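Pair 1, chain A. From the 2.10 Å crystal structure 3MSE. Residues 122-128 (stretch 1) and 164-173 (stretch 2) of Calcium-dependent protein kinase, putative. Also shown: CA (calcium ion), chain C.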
# COMPACT_ATOMS: atom_id res chain seq x y z
N ASP A 122 -23.42 -8.31 -1.95
CA ASP A 122 -24.60 -7.90 -1.19
C ASP A 122 -24.24 -7.09 0.07
O ASP A 122 -25.13 -6.66 0.80
CB ASP A 122 -25.42 -9.13 -0.81
CG ASP A 122 -24.56 -10.27 -0.28
OD1 ASP A 122 -24.33 -11.25 -1.03
OD2 ASP A 122 -24.09 -10.17 0.88
N GLY A 123 -22.94 -6.90 0.32
CA GLY A 123 -22.46 -6.15 1.50
C GLY A 123 -22.33 -6.92 2.81
O GLY A 123 -22.05 -6.34 3.86
N TYR A 124 -22.54 -8.24 2.76
CA TYR A 124 -22.41 -9.08 3.95
C TYR A 124 -21.58 -10.32 3.66
O TYR A 124 -21.74 -10.95 2.60
CB TYR A 124 -23.79 -9.47 4.49
CG TYR A 124 -24.51 -8.33 5.19
CD1 TYR A 124 -24.40 -8.15 6.57
CD2 TYR A 124 -25.30 -7.43 4.46
CE1 TYR A 124 -25.06 -7.10 7.21
CE2 TYR A 124 -25.96 -6.37 5.10
CZ TYR A 124 -25.84 -6.21 6.47
OH TYR A 124 -26.49 -5.17 7.10
N ILE A 125 -20.70 -10.69 4.59
CA ILE A 125 -19.98 -11.96 4.50
C ILE A 125 -20.78 -13.06 5.19
O ILE A 125 -20.87 -13.09 6.41
CB ILE A 125 -18.52 -11.89 5.04
CG1 ILE A 125 -17.63 -11.10 4.07
CG2 ILE A 125 -17.94 -13.30 5.25
CD1 ILE A 125 -16.20 -10.87 4.57
N SER A 126 -21.35 -13.96 4.39
CA SER A 126 -22.14 -15.08 4.90
C SER A 126 -21.26 -16.28 5.19
O SER A 126 -20.07 -16.30 4.85
CB SER A 126 -23.24 -15.47 3.91
OG SER A 126 -22.71 -15.82 2.63
N LYS A 127 -21.86 -17.28 5.82
CA LYS A 127 -21.22 -18.55 6.04
C LYS A 127 -20.76 -19.16 4.70
O LYS A 127 -19.63 -19.68 4.60
CB LYS A 127 -22.19 -19.48 6.77
CG LYS A 127 -21.54 -20.56 7.60
CD LYS A 127 -21.45 -21.88 6.84
CE LYS A 127 -20.79 -22.96 7.67
NZ LYS A 127 -21.61 -23.36 8.85
N SER A 128 -21.61 -19.08 3.68
CA SER A 128 -21.28 -19.65 2.38
C SER A 128 -20.14 -18.89 1.68
O SER A 128 -19.39 -19.48 0.90
CB SER A 128 -22.53 -19.76 1.48
OG SER A 128 -22.79 -18.55 0.79
N ILE A 164 -28.19 -13.10 13.42
CA ILE A 164 -27.51 -13.03 12.13
C ILE A 164 -26.11 -13.64 12.22
O ILE A 164 -25.29 -13.21 13.04
CB ILE A 164 -27.41 -11.56 11.63
N ASN A 165 -25.87 -14.66 11.41
CA ASN A 165 -24.53 -15.21 11.25
C ASN A 165 -23.92 -14.69 9.94
O ASN A 165 -23.55 -15.45 9.04
CB ASN A 165 -24.54 -16.73 11.29
CG ASN A 165 -23.29 -17.29 11.95
OD1 ASN A 165 -22.96 -16.94 13.09
ND2 ASN A 165 -22.58 -18.17 11.24
N LYS A 166 -23.86 -13.36 9.87
CA LYS A 166 -23.37 -12.62 8.72
C LYS A 166 -22.41 -11.57 9.26
O LYS A 166 -22.43 -11.26 10.46
CB LYS A 166 -24.52 -11.94 7.99
CG LYS A 166 -25.73 -12.84 7.72
CD LYS A 166 -26.80 -12.13 6.89
CE LYS A 166 -26.48 -12.17 5.40
NZ LYS A 166 -26.50 -13.56 4.86
N ILE A 167 -21.59 -11.00 8.39
CA ILE A 167 -20.58 -10.04 8.81
C ILE A 167 -20.60 -8.81 7.90
O ILE A 167 -20.39 -8.92 6.69
CB ILE A 167 -19.16 -10.68 8.83
CG1 ILE A 167 -19.11 -11.87 9.81
CG2 ILE A 167 -18.09 -9.66 9.16
CD1 ILE A 167 -17.87 -12.77 9.65
N SER A 168 -20.86 -7.64 8.49
CA SER A 168 -20.79 -6.37 7.78
C SER A 168 -19.33 -5.97 7.62
O SER A 168 -18.45 -6.56 8.26
CB SER A 168 -21.51 -5.28 8.58
OG SER A 168 -20.73 -4.87 9.69
N PHE A 169 -19.05 -4.97 6.79
CA PHE A 169 -17.69 -4.50 6.63
C PHE A 169 -17.12 -3.99 7.94
O PHE A 169 -15.94 -4.19 8.22
CB PHE A 169 -17.54 -3.43 5.55
CG PHE A 169 -16.15 -2.86 5.49
CD1 PHE A 169 -15.91 -1.54 5.85
CD2 PHE A 169 -15.06 -3.67 5.15
CE1 PHE A 169 -14.62 -1.01 5.83
CE2 PHE A 169 -13.77 -3.17 5.14
CZ PHE A 169 -13.55 -1.83 5.47
N GLN A 170 -17.97 -3.34 8.74
CA GLN A 170 -17.54 -2.75 10.00
C GLN A 170 -17.13 -3.83 11.01
O GLN A 170 -16.09 -3.70 11.65
CB GLN A 170 -18.64 -1.84 10.58
CG GLN A 170 -18.12 -0.76 11.54
CD GLN A 170 -17.14 0.21 10.88
OE1 GLN A 170 -16.06 0.47 11.42
NE2 GLN A 170 -17.50 0.72 9.71
N GLU A 171 -17.93 -4.88 11.12
CA GLU A 171 -17.62 -6.02 11.99
C GLU A 171 -16.40 -6.80 11.49
O GLU A 171 -15.60 -7.31 12.28
CB GLU A 171 -18.80 -6.97 12.08
CG GLU A 171 -20.10 -6.34 12.56
CD GLU A 171 -21.28 -7.29 12.44
OE1 GLU A 171 -22.18 -7.24 13.31
OE2 GLU A 171 -21.30 -8.09 11.48
N PHE A 172 -16.26 -6.88 10.16
CA PHE A 172 -15.10 -7.49 9.52
C PHE A 172 -13.86 -6.69 9.88
O PHE A 172 -12.87 -7.24 10.37
CB PHE A 172 -15.29 -7.52 8.00
CG PHE A 172 -14.08 -7.96 7.24
CD1 PHE A 172 -13.29 -7.03 6.59
CD2 PHE A 172 -13.72 -9.31 7.18
CE1 PHE A 172 -12.15 -7.44 5.87
CE2 PHE A 172 -12.60 -9.73 6.47
CZ PHE A 172 -11.81 -8.80 5.82
N LYS A 173 -13.93 -5.38 9.65
CA LYS A 173 -12.83 -4.45 9.91
C LYS A 173 -12.44 -4.47 11.38
O LYS A 173 -11.26 -4.50 11.71
CB LYS A 173 -13.23 -3.03 9.50
CG LYS A 173 -12.10 -2.01 9.61
CD LYS A 173 -12.60 -0.69 10.18
CE LYS A 173 -13.12 0.27 9.11
NZ LYS A 173 -12.11 1.32 8.76
CA CA C . -22.31 -12.01 0.54
O HOH W 1 -23.54 -13.38 1.29
O HOH W 2 -22.01 -13.14 -1.45

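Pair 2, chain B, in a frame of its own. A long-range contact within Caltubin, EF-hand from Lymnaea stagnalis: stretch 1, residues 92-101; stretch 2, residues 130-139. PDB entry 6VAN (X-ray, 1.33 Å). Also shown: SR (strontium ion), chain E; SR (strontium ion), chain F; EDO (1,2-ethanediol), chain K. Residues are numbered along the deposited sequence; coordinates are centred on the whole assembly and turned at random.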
# COMPACT_ATOMS: atom_id res chain seq x y z
N ASP B 92 -15.96 -4.30 -1.85
CA ASP B 92 -16.80 -5.51 -2.06
C ASP B 92 -16.01 -6.80 -1.77
O ASP B 92 -16.52 -7.87 -2.07
CB ASP B 92 -17.44 -5.56 -3.45
CG ASP B 92 -16.50 -5.87 -4.61
OD1 ASP B 92 -15.26 -5.87 -4.41
OD2 ASP B 92 -17.01 -6.03 -5.74
N SER B 93 -14.79 -6.68 -1.25
CA SER B 93 -13.91 -7.80 -0.79
C SER B 93 -13.31 -8.58 -1.98
O SER B 93 -12.80 -9.69 -1.82
CB SER B 93 -14.58 -8.71 0.21
OG SER B 93 -14.61 -8.06 1.48
N PHE B 94 -13.25 -7.95 -3.14
CA PHE B 94 -12.47 -8.44 -4.31
C PHE B 94 -11.71 -7.27 -4.90
O PHE B 94 -12.21 -6.16 -4.81
CB PHE B 94 -13.35 -9.02 -5.41
CG PHE B 94 -14.18 -10.20 -5.00
CD1 PHE B 94 -13.60 -11.45 -4.89
CD2 PHE B 94 -15.53 -10.05 -4.71
CE1 PHE B 94 -14.35 -12.56 -4.52
CE2 PHE B 94 -16.29 -11.16 -4.32
CZ PHE B 94 -15.69 -12.40 -4.23
N VAL B 95 -10.52 -7.52 -5.42
CA VAL B 95 -9.79 -6.50 -6.22
C VAL B 95 -9.88 -6.94 -7.67
O VAL B 95 -9.33 -7.98 -8.02
CB VAL B 95 -8.35 -6.25 -5.72
CG1 VAL B 95 -8.38 -5.60 -4.34
CG2 VAL B 95 -7.46 -7.50 -5.69
N THR B 96 -10.57 -6.16 -8.49
CA THR B 96 -10.72 -6.50 -9.91
C THR B 96 -9.48 -6.07 -10.69
O THR B 96 -8.72 -5.20 -10.26
CB THR B 96 -11.92 -5.80 -10.54
OG1 THR B 96 -11.70 -4.41 -10.50
CG2 THR B 96 -13.23 -6.09 -9.85
N GLU B 97 -9.34 -6.63 -11.87
CA GLU B 97 -8.28 -6.19 -12.77
C GLU B 97 -8.37 -4.68 -12.91
O GLU B 97 -7.35 -4.02 -12.80
CB GLU B 97 -8.44 -6.90 -14.10
CG GLU B 97 -7.35 -6.55 -15.08
CD GLU B 97 -7.42 -7.37 -16.35
OE1 GLU B 97 -7.26 -8.59 -16.26
OE2 GLU B 97 -7.60 -6.76 -17.41
N ALA B 98 -9.56 -4.11 -13.15
CA ALA B 98 -9.67 -2.66 -13.41
C ALA B 98 -9.28 -1.85 -12.17
O ALA B 98 -8.60 -0.82 -12.31
CB ALA B 98 -11.05 -2.31 -13.86
N GLU B 99 -9.69 -2.27 -10.97
CA GLU B 99 -9.30 -1.56 -9.74
C GLU B 99 -7.77 -1.57 -9.59
O GLU B 99 -7.19 -0.51 -9.25
CB GLU B 99 -9.92 -2.21 -8.49
CG GLU B 99 -11.40 -1.91 -8.35
CD GLU B 99 -12.08 -2.71 -7.24
OE1 GLU B 99 -11.73 -3.91 -7.02
OE2 GLU B 99 -13.02 -2.16 -6.60
N LEU B 100 -7.13 -2.72 -9.83
CA LEU B 100 -5.66 -2.84 -9.67
C LEU B 100 -4.94 -1.97 -10.69
O LEU B 100 -3.91 -1.37 -10.32
CB LEU B 100 -5.27 -4.30 -9.78
CG LEU B 100 -5.75 -5.21 -8.64
CD1 LEU B 100 -5.61 -6.67 -9.06
CD2 LEU B 100 -4.96 -4.91 -7.37
N VAL B 101 -5.45 -1.90 -11.90
CA VAL B 101 -4.81 -1.08 -12.98
C VAL B 101 -4.95 0.39 -12.61
O VAL B 101 -3.97 1.13 -12.69
CB VAL B 101 -5.42 -1.39 -14.35
CG1 VAL B 101 -5.00 -0.36 -15.37
CG2 VAL B 101 -5.09 -2.79 -14.80
N ASP B 130 -11.94 -15.45 -12.75
CA ASP B 130 -13.17 -14.63 -12.73
C ASP B 130 -12.81 -13.13 -12.86
O ASP B 130 -13.72 -12.32 -12.77
CB ASP B 130 -14.07 -14.96 -11.54
CG ASP B 130 -13.48 -14.58 -10.21
OD1 ASP B 130 -12.30 -14.14 -10.18
OD2 ASP B 130 -14.19 -14.73 -9.20
N GLY B 131 -11.53 -12.79 -13.09
CA GLY B 131 -11.11 -11.41 -13.39
C GLY B 131 -10.95 -10.58 -12.13
O GLY B 131 -10.88 -9.36 -12.21
N LYS B 132 -10.83 -11.22 -10.98
CA LYS B 132 -10.66 -10.48 -9.72
C LYS B 132 -10.00 -11.40 -8.71
O LYS B 132 -10.04 -12.65 -8.87
CB LYS B 132 -12.00 -9.95 -9.23
CG LYS B 132 -12.99 -11.02 -8.81
CD LYS B 132 -14.41 -10.52 -8.67
CE LYS B 132 -15.35 -11.60 -8.20
NZ LYS B 132 -16.76 -11.11 -8.15
N LEU B 133 -9.39 -10.79 -7.70
CA LEU B 133 -8.71 -11.56 -6.63
C LEU B 133 -9.48 -11.44 -5.32
O LEU B 133 -9.81 -10.33 -4.91
CB LEU B 133 -7.29 -11.05 -6.43
CG LEU B 133 -6.39 -11.06 -7.66
CD1 LEU B 133 -5.02 -10.52 -7.32
CD2 LEU B 133 -6.30 -12.42 -8.33
N SER B 134 -9.65 -12.57 -4.67
CA SER B 134 -10.03 -12.61 -3.24
C SER B 134 -8.79 -12.33 -2.40
O SER B 134 -7.65 -12.39 -2.94
CB SER B 134 -10.56 -13.96 -2.90
OG SER B 134 -9.54 -14.92 -3.07
N LEU B 135 -8.96 -12.13 -1.10
CA LEU B 135 -7.79 -11.99 -0.22
C LEU B 135 -6.92 -13.23 -0.34
O LEU B 135 -5.68 -13.13 -0.33
CB LEU B 135 -8.24 -11.76 1.22
CG LEU B 135 -7.12 -11.69 2.25
CD1 LEU B 135 -6.16 -10.53 2.01
CD2 LEU B 135 -7.72 -11.63 3.64
N ASP B 136 -7.54 -14.40 -0.40
CA ASP B 136 -6.77 -15.66 -0.41
C ASP B 136 -5.94 -15.82 -1.69
O ASP B 136 -4.89 -16.46 -1.65
CB ASP B 136 -7.69 -16.85 -0.15
CG ASP B 136 -7.89 -17.02 1.34
OD1 ASP B 136 -6.89 -17.29 2.04
OD2 ASP B 136 -9.03 -16.82 1.78
N GLU B 137 -6.42 -15.30 -2.80
CA GLU B 137 -5.61 -15.27 -4.04
C GLU B 137 -4.53 -14.18 -3.91
O GLU B 137 -3.35 -14.45 -4.21
CB GLU B 137 -6.52 -14.99 -5.22
CG GLU B 137 -7.43 -16.15 -5.59
CD GLU B 137 -8.48 -15.81 -6.62
OE1 GLU B 137 -9.03 -14.69 -6.59
OE2 GLU B 137 -8.76 -16.65 -7.47
N PHE B 138 -4.93 -12.99 -3.52
CA PHE B 138 -4.01 -11.84 -3.42
C PHE B 138 -2.80 -12.17 -2.56
O PHE B 138 -1.65 -11.84 -2.90
CB PHE B 138 -4.76 -10.66 -2.85
CG PHE B 138 -3.94 -9.43 -2.65
CD1 PHE B 138 -3.62 -8.62 -3.72
CD2 PHE B 138 -3.52 -9.05 -1.39
CE1 PHE B 138 -2.86 -7.48 -3.53
CE2 PHE B 138 -2.78 -7.90 -1.21
CZ PHE B 138 -2.47 -7.11 -2.27
N LYS B 139 -3.01 -12.83 -1.43
CA LYS B 139 -1.89 -13.03 -0.47
C LYS B 139 -0.79 -13.87 -1.10
O LYS B 139 0.37 -13.76 -0.65
CB LYS B 139 -2.39 -13.70 0.81
CG LYS B 139 -2.83 -15.14 0.63
CD LYS B 139 -3.45 -15.78 1.85
CE LYS B 139 -3.55 -17.27 1.64
NZ LYS B 139 -4.48 -17.91 2.60
SR SR E . -13.67 -4.31 -5.42
SR SR F . -10.58 -15.03 -8.59
C1 EDO K . 1.29 -16.79 1.82
O1 EDO K . 1.80 -18.04 1.38
C2 EDO K . 2.18 -15.67 1.49
O2 EDO K . 2.33 -15.47 0.08
O HOH W 3 -17.05 -8.40 -7.44
O HOH W 4 -14.98 -4.99 -7.39
O HOH W 5 -11.65 -11.52 -0.24
O HOH W 6 -12.59 -14.45 -7.18
O HOH W 7 -11.67 -16.71 -6.54

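The sharpest difference lies at the second loop: in pair 2 both stretches bind a metal, whereas in pair 1 only the first does. Asp130(B) and Glu137(B) hold a strontium ion through Asp130(B) OD1 (2.5 Å) and Glu137(B) OE1 and OE2 (2.6 and 2.7 Å), helped by Lys132(B) O at 2.5 Å. The position of Asp130(B) is taken in pair 1 by Ile164(A), modelled only to CB, which has no carboxylate to offer. The carboxylate of Glu171(A), matched to Glu137(B), binds no ion there; its OE2 instead accepts from Ser168(A) N at 3.1 Å. Glu137(B) OE1 does both jobs, accepting from Ser134(B) N at 2.9 Å while binding strontium.

The backbones nevertheless superpose to 0.6 Å over 14 central residues. In each pair two short segments run antiparallel and lead into helices, with Ile125(A) opposite Ile167(A) and Val95(B) opposite Leu133(B); in pair 2 they form a short two-stranded ladder. The first loop carries an ion in both: calcium is bound by both carboxylate oxygens of Asp122(A) (OD1 2.7 Å, OD2 2.6 Å) and by Tyr124(A) O at 2.4 Å, while strontium takes a single oxygen of the matching aspartate, Asp92(B) OD1, and Phe94(B) O, both at 2.4 Å.

Pairing is more regular and more extensive in pair 2. Val95(B) N to Leu133(B) O (2.9 Å) and Leu133(B) N to Val95(B) O (2.8 Å) are both nearly straight, and Glu97(B) N adds a bond to Gly131(B) O at 3.2 Å. In pair 1 Ile125(A) N to Ile167(A) O is good at 2.8 Å, but the return bond, Ile167(A) N to Ile125(A) O at 3.0 Å, is bent and weak; Lys127(A) N stays 4.1 Å from Asn165(A) O, too far to extend the pairing.

The buried centre is filled by different aliphatic shapes. Ile125(A) CB meets Ile167(A) CB at 4.0 Å, and its CD1 reaches Phe172(A) CD2 at 3.9 Å. The shorter Val95(B) packs CG2 against Leu133(B) CB at 3.6 Å but approaches Phe138(B) CD1 only to 4.5 Å.

Nearer the surface, a lysine lies beside an aromatic ring in both. Lys132(B), chi1 p and otherwise extended, lays CE over the face of Phe94(B), 3.7 Å from CG, with NZ placed for a cation-pi contact. Lys166(A), chi1 m, brings CE to Tyr124(A) CB (3.9 Å), and its NZ approaches Ser126(A) CB at 3.9 Å.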